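Local coordinates for uncharacterized protein (Photobacterium profundum, PDB 3R87) that acts as a thioesterase of the 4-hydroxybenzoyl-CoA thioesterase family, hydrolysing thioester bonds, at the interface of chains A and B and the interface of chains A and C. Numbering follows the deposited sequence. Chains: chain A/B/C, Putative uncharacterized protein.

Contacts 1 and 2 lie on chain A with the centres of their C-alpha atoms about 15 Å apart, and they share no residue. They are joined by one continuous stretch: A:Thr18 to A:Ser21 and A:Tyr25 face chain C in contact 2, and the residues that follow A:Tyr25, A:His26 and A:Pro27, turn to chain B in contact 1 just ahead of helix 28-41. Contact 1 also draws on strand 56-66, contact 2 on the 3-10 helix 15-17 of chain C. Each interface is two-fold symmetric, so the two axes together could build the four-copy deposited assembly, with the loop that carries the family's catalytic aspartate, A:Asp19, forming part of contact 2.

Contact 1: the interface of chains A and B. Residues chain A 26-27, 30-31, 62, 66; chain B 26-27, 30-31, 62, 66.
A:Pro27 and B:Leu30 pack obliquely against each other close to a two-fold axis, where A:Pro27 CG rests on the root of the leucine, 3.8 Å from B:Leu30 CB. The symmetric pair, B:Pro27 on A:Leu30, closes the other side. On the axis the two leucines meet at about a right angle through one methyl each, A:Leu30 CD1 to B:Leu30 CD1, 3.9 Å. A:Pro27 CB also leans on the carbonyl O of B:Pro27 at 3.8 Å, a van der Waals contact. This tight centre is apolar, and no direct polar bond joins the chains within the patch.

Polar linkage comes instead from two waters at its flanks. The imidazole NE2 of A:His26 meets water 1, in the ring plane, at 2.8 Å; that water also holds the carbonyl O of B:Leu30, and water 2 repeats the bridge with the chains exchanged. A:Pro27 CD sits over the centre of the A:His26 ring, 3.3 Å above its plane, and should help to fix the ring that reaches the water. Behind it, A:His26 CB lies over the rim of the A:Phe66 ring, whose CE2 only grazes B:Ala62 CB at 4.2 Å.

The lysines form the looser side. A:Lys31 carries CG anti to the carbonyl carbon (chi1 -63°), which lays it by B:Pro27, and then runs out extended until its amine stands 3.7 Å, NZ to NZ, from that of B:Lys31. No bond joins the two tips; if both are charged they would repel, so this end probably depends on solvent or other groups.

Helix 28-41 is the central helix of the hot-dog fold, and the patch sets its N-terminal end against its twin and probably helps to pair two subunits, close to the loops that carry the family's active-site residues.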
# COMPACT_ATOMS: atom_id res chain seq x y z
N HIS A 26 5.44 9.26 2.73
CA HIS A 26 6.25 9.69 1.58
C HIS A 26 6.38 8.69 0.46
O HIS A 26 6.45 9.12 -0.71
CB HIS A 26 7.59 10.27 2.03
CG HIS A 26 8.56 9.25 2.55
ND1 HIS A 26 8.58 8.84 3.86
CD2 HIS A 26 9.52 8.52 1.92
CE1 HIS A 26 9.50 7.89 3.98
NE2 HIS A 26 10.10 7.63 2.85
N PRO A 27 6.48 7.36 0.68
CA PRO A 27 6.59 6.46 -0.46
C PRO A 27 5.43 6.55 -1.42
O PRO A 27 5.54 6.24 -2.63
CB PRO A 27 6.69 5.08 0.15
CG PRO A 27 7.32 5.37 1.50
CD PRO A 27 6.63 6.63 1.96
N LEU A 30 5.71 8.34 -5.01
CA LEU A 30 6.16 7.65 -6.20
C LEU A 30 5.06 6.88 -6.88
O LEU A 30 5.09 6.69 -8.11
CB LEU A 30 7.37 6.73 -5.96
CG LEU A 30 8.75 7.38 -5.97
CD1 LEU A 30 9.65 6.33 -5.22
CD2 LEU A 30 9.19 7.85 -7.36
N LYS A 31 4.05 6.42 -6.11
CA LYS A 31 2.88 5.81 -6.75
C LYS A 31 2.15 6.84 -7.64
O LYS A 31 1.74 6.52 -8.76
CB LYS A 31 1.89 5.29 -5.68
CG LYS A 31 2.46 4.22 -4.83
CD LYS A 31 1.48 3.77 -3.75
CE LYS A 31 2.11 2.67 -2.87
NZ LYS A 31 1.10 1.81 -2.15
N ALA A 62 15.45 7.51 -9.21
CA ALA A 62 14.45 8.48 -8.75
C ALA A 62 15.11 9.34 -7.70
O ALA A 62 15.47 8.83 -6.63
CB ALA A 62 13.21 7.82 -8.21
N PHE A 66 11.20 16.19 -0.81
CA PHE A 66 9.92 16.29 -0.11
C PHE A 66 9.99 17.58 0.66
O PHE A 66 10.66 17.64 1.69
CB PHE A 66 9.67 15.09 0.79
CG PHE A 66 9.78 13.77 0.11
CD1 PHE A 66 8.72 13.16 -0.55
CD2 PHE A 66 11.01 13.10 0.10
CE1 PHE A 66 8.87 11.93 -1.18
CE2 PHE A 66 11.14 11.88 -0.49
CZ PHE A 66 10.10 11.25 -1.14
N HIS B 26 8.32 -0.69 -7.28
CA HIS B 26 9.46 0.10 -6.77
C HIS B 26 9.18 1.00 -5.60
O HIS B 26 10.07 1.17 -4.75
CB HIS B 26 10.20 0.81 -7.91
CG HIS B 26 9.44 1.97 -8.50
ND1 HIS B 26 8.53 1.82 -9.51
CD2 HIS B 26 9.43 3.29 -8.19
CE1 HIS B 26 7.99 3.01 -9.77
NE2 HIS B 26 8.48 3.95 -8.99
N PRO B 27 8.00 1.66 -5.46
CA PRO B 27 7.79 2.50 -4.29
C PRO B 27 7.91 1.76 -2.99
O PRO B 27 8.22 2.33 -1.92
CB PRO B 27 6.40 3.08 -4.48
CG PRO B 27 6.26 3.09 -5.99
CD PRO B 27 6.88 1.78 -6.43
N LEU B 30 11.07 2.12 -0.53
CA LEU B 30 11.17 3.15 0.47
C LEU B 30 10.46 2.79 1.75
O LEU B 30 10.86 3.25 2.83
CB LEU B 30 10.71 4.53 -0.01
CG LEU B 30 11.72 5.37 -0.79
CD1 LEU B 30 10.81 6.41 -1.55
CD2 LEU B 30 12.87 5.89 0.07
N LYS B 31 9.40 1.96 1.66
CA LYS B 31 8.78 1.45 2.89
C LYS B 31 9.79 0.60 3.69
O LYS B 31 9.88 0.72 4.92
CB LYS B 31 7.55 0.59 2.56
CG LYS B 31 6.47 1.34 1.88
CD LYS B 31 5.29 0.44 1.51
CE LYS B 31 4.19 1.26 0.78
NZ LYS B 31 2.82 0.63 0.85
N ALA B 62 15.50 11.77 -1.02
CA ALA B 62 15.77 10.35 -1.25
C ALA B 62 16.25 10.19 -2.66
O ALA B 62 15.46 10.45 -3.60
CB ALA B 62 14.57 9.48 -0.97
N PHE B 66 17.59 1.75 -8.71
CA PHE B 66 16.93 0.44 -8.77
C PHE B 66 17.69 -0.34 -9.82
O PHE B 66 17.51 -0.09 -11.01
CB PHE B 66 15.45 0.56 -9.09
CG PHE B 66 14.69 1.48 -8.20
CD1 PHE B 66 14.12 1.07 -7.00
CD2 PHE B 66 14.55 2.82 -8.55
CE1 PHE B 66 13.42 1.96 -6.19
CE2 PHE B 66 13.84 3.68 -7.77
CZ PHE B 66 13.25 3.30 -6.58
O HOH W 1 12.07 5.74 3.34
O HOH W 2 7.35 6.36 -9.76

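Contact 2: the interface of chains A and C. Residues chain A 18-21, 25; chain C 15-16, 18-19.
The hydroxyl OG1 of C:Thr18 is gripped by A:His20 at two points: imidazole ND1 meets it in the ring plane at 2.8 Å, nearly straight (162° at H), and the backbone N donates to it at 3.1 Å. A:His20 belongs to the active-site loop of this hot-dog-fold 4-hydroxybenzoyl-CoA thioesterase family, next to A:Asp19, the position of the catalytic aspartate. With CG between the backbone N and the carbonyl carbon (chi1 66°), the imidazole can fold back so that ND1 and the backbone N reach the same oxygen.

The imidazole leans over one face of the C:Tyr15 ring, tilted rather than end-on, with CE1 3.4 Å above the ring plane over its centre and NE2 over the CZ side. At the edge of the same phenol ring, in plane, lies the carboxylate carbon of A:Asp19, its group turned 82° to the ring. A:Ser21 holds this carboxylate from its own chain: OG uses the syn lone pair of A:Asp19 OD1 at 2.6 Å, while N approaches OD1 from the anti side.

Alongside, the A:Tyr25 ring takes C:Glu16 CA over one face, 3.7 Å from its centroid, in a CH-pi contact. Its phenol OH reaches water 3 at 2.7 Å, which also touches C:Glu16 N and carboxylate OE2. Near the two-fold axis, waters 4 and 5 each tie the carbonyl O of A:Thr18 to that of C:Thr18, and water 5 adds C:Tyr15 O.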
# COMPACT_ATOMS: atom_id res chain seq x y z
N THR A 18 -2.45 8.68 3.96
CA THR A 18 -1.88 9.40 5.09
C THR A 18 -1.29 8.41 6.10
O THR A 18 -1.61 7.21 6.10
CB THR A 18 -2.89 10.28 5.76
OG1 THR A 18 -3.95 9.44 6.25
CG2 THR A 18 -3.44 11.34 4.79
N ASP A 19 -0.45 8.93 6.97
CA ASP A 19 0.02 8.19 8.16
C ASP A 19 -0.38 8.94 9.41
O ASP A 19 -0.99 10.01 9.37
CB ASP A 19 1.51 7.85 8.05
CG ASP A 19 2.38 9.07 8.07
OD1 ASP A 19 2.11 10.00 8.86
OD2 ASP A 19 3.36 9.12 7.29
N HIS A 20 -0.04 8.36 10.58
CA HIS A 20 -0.49 8.92 11.84
C HIS A 20 0.14 10.27 12.15
O HIS A 20 -0.31 10.94 13.08
CB HIS A 20 -0.24 7.93 13.01
CG HIS A 20 1.18 7.68 13.28
ND1 HIS A 20 1.85 6.66 12.65
CD2 HIS A 20 2.04 8.30 14.13
CE1 HIS A 20 3.08 6.67 13.09
NE2 HIS A 20 3.25 7.65 13.98
N SER A 21 1.16 10.69 11.41
CA SER A 21 1.68 12.03 11.58
C SER A 21 0.79 13.10 10.97
O SER A 21 1.03 14.29 11.17
CB SER A 21 3.06 12.17 11.04
OG SER A 21 3.12 12.28 9.63
N TYR A 25 2.12 9.74 3.57
CA TYR A 25 3.26 8.88 3.81
C TYR A 25 4.16 8.91 2.57
O TYR A 25 3.69 8.60 1.46
CB TYR A 25 2.69 7.48 4.15
CG TYR A 25 3.75 6.42 4.32
CD1 TYR A 25 4.72 6.52 5.26
CD2 TYR A 25 3.71 5.27 3.51
CE1 TYR A 25 5.72 5.46 5.36
CE2 TYR A 25 4.65 4.26 3.61
CZ TYR A 25 5.65 4.40 4.54
OH TYR A 25 6.65 3.43 4.57
N TYR C 15 5.03 3.25 10.07
CA TYR C 15 4.31 4.37 9.49
C TYR C 15 3.46 3.97 8.27
O TYR C 15 2.40 4.55 8.04
CB TYR C 15 5.28 5.49 9.06
CG TYR C 15 5.59 6.49 10.16
CD1 TYR C 15 6.49 6.25 11.14
CD2 TYR C 15 4.94 7.70 10.16
CE1 TYR C 15 6.74 7.23 12.16
CE2 TYR C 15 5.20 8.68 11.14
CZ TYR C 15 6.04 8.37 12.14
OH TYR C 15 6.33 9.31 13.14
N GLU C 16 3.92 3.00 7.49
CA GLU C 16 3.14 2.56 6.31
C GLU C 16 1.79 2.00 6.70
O GLU C 16 0.93 1.84 5.80
CB GLU C 16 3.90 1.49 5.57
CG GLU C 16 4.09 0.20 6.34
CD GLU C 16 5.19 -0.70 5.78
OE1 GLU C 16 4.83 -1.69 5.10
OE2 GLU C 16 6.38 -0.39 5.99
N THR C 18 -0.36 2.91 9.41
CA THR C 18 -1.31 3.78 10.09
C THR C 18 -1.91 4.79 9.12
O THR C 18 -1.35 5.05 8.03
CB THR C 18 -0.68 4.48 11.26
OG1 THR C 18 0.39 5.30 10.74
CG2 THR C 18 -0.15 3.48 12.30
N ASP C 19 -3.02 5.38 9.52
CA ASP C 19 -3.59 6.55 8.83
C ASP C 19 -3.65 7.71 9.79
O ASP C 19 -3.28 7.62 10.96
CB ASP C 19 -4.91 6.19 8.14
CG ASP C 19 -5.99 5.84 9.11
OD1 ASP C 19 -6.10 6.51 10.17
OD2 ASP C 19 -6.75 4.88 8.84
O HOH W 3 6.76 2.18 6.92
O HOH W 4 -3.00 4.68 5.63
O HOH W 5 0.59 5.29 5.86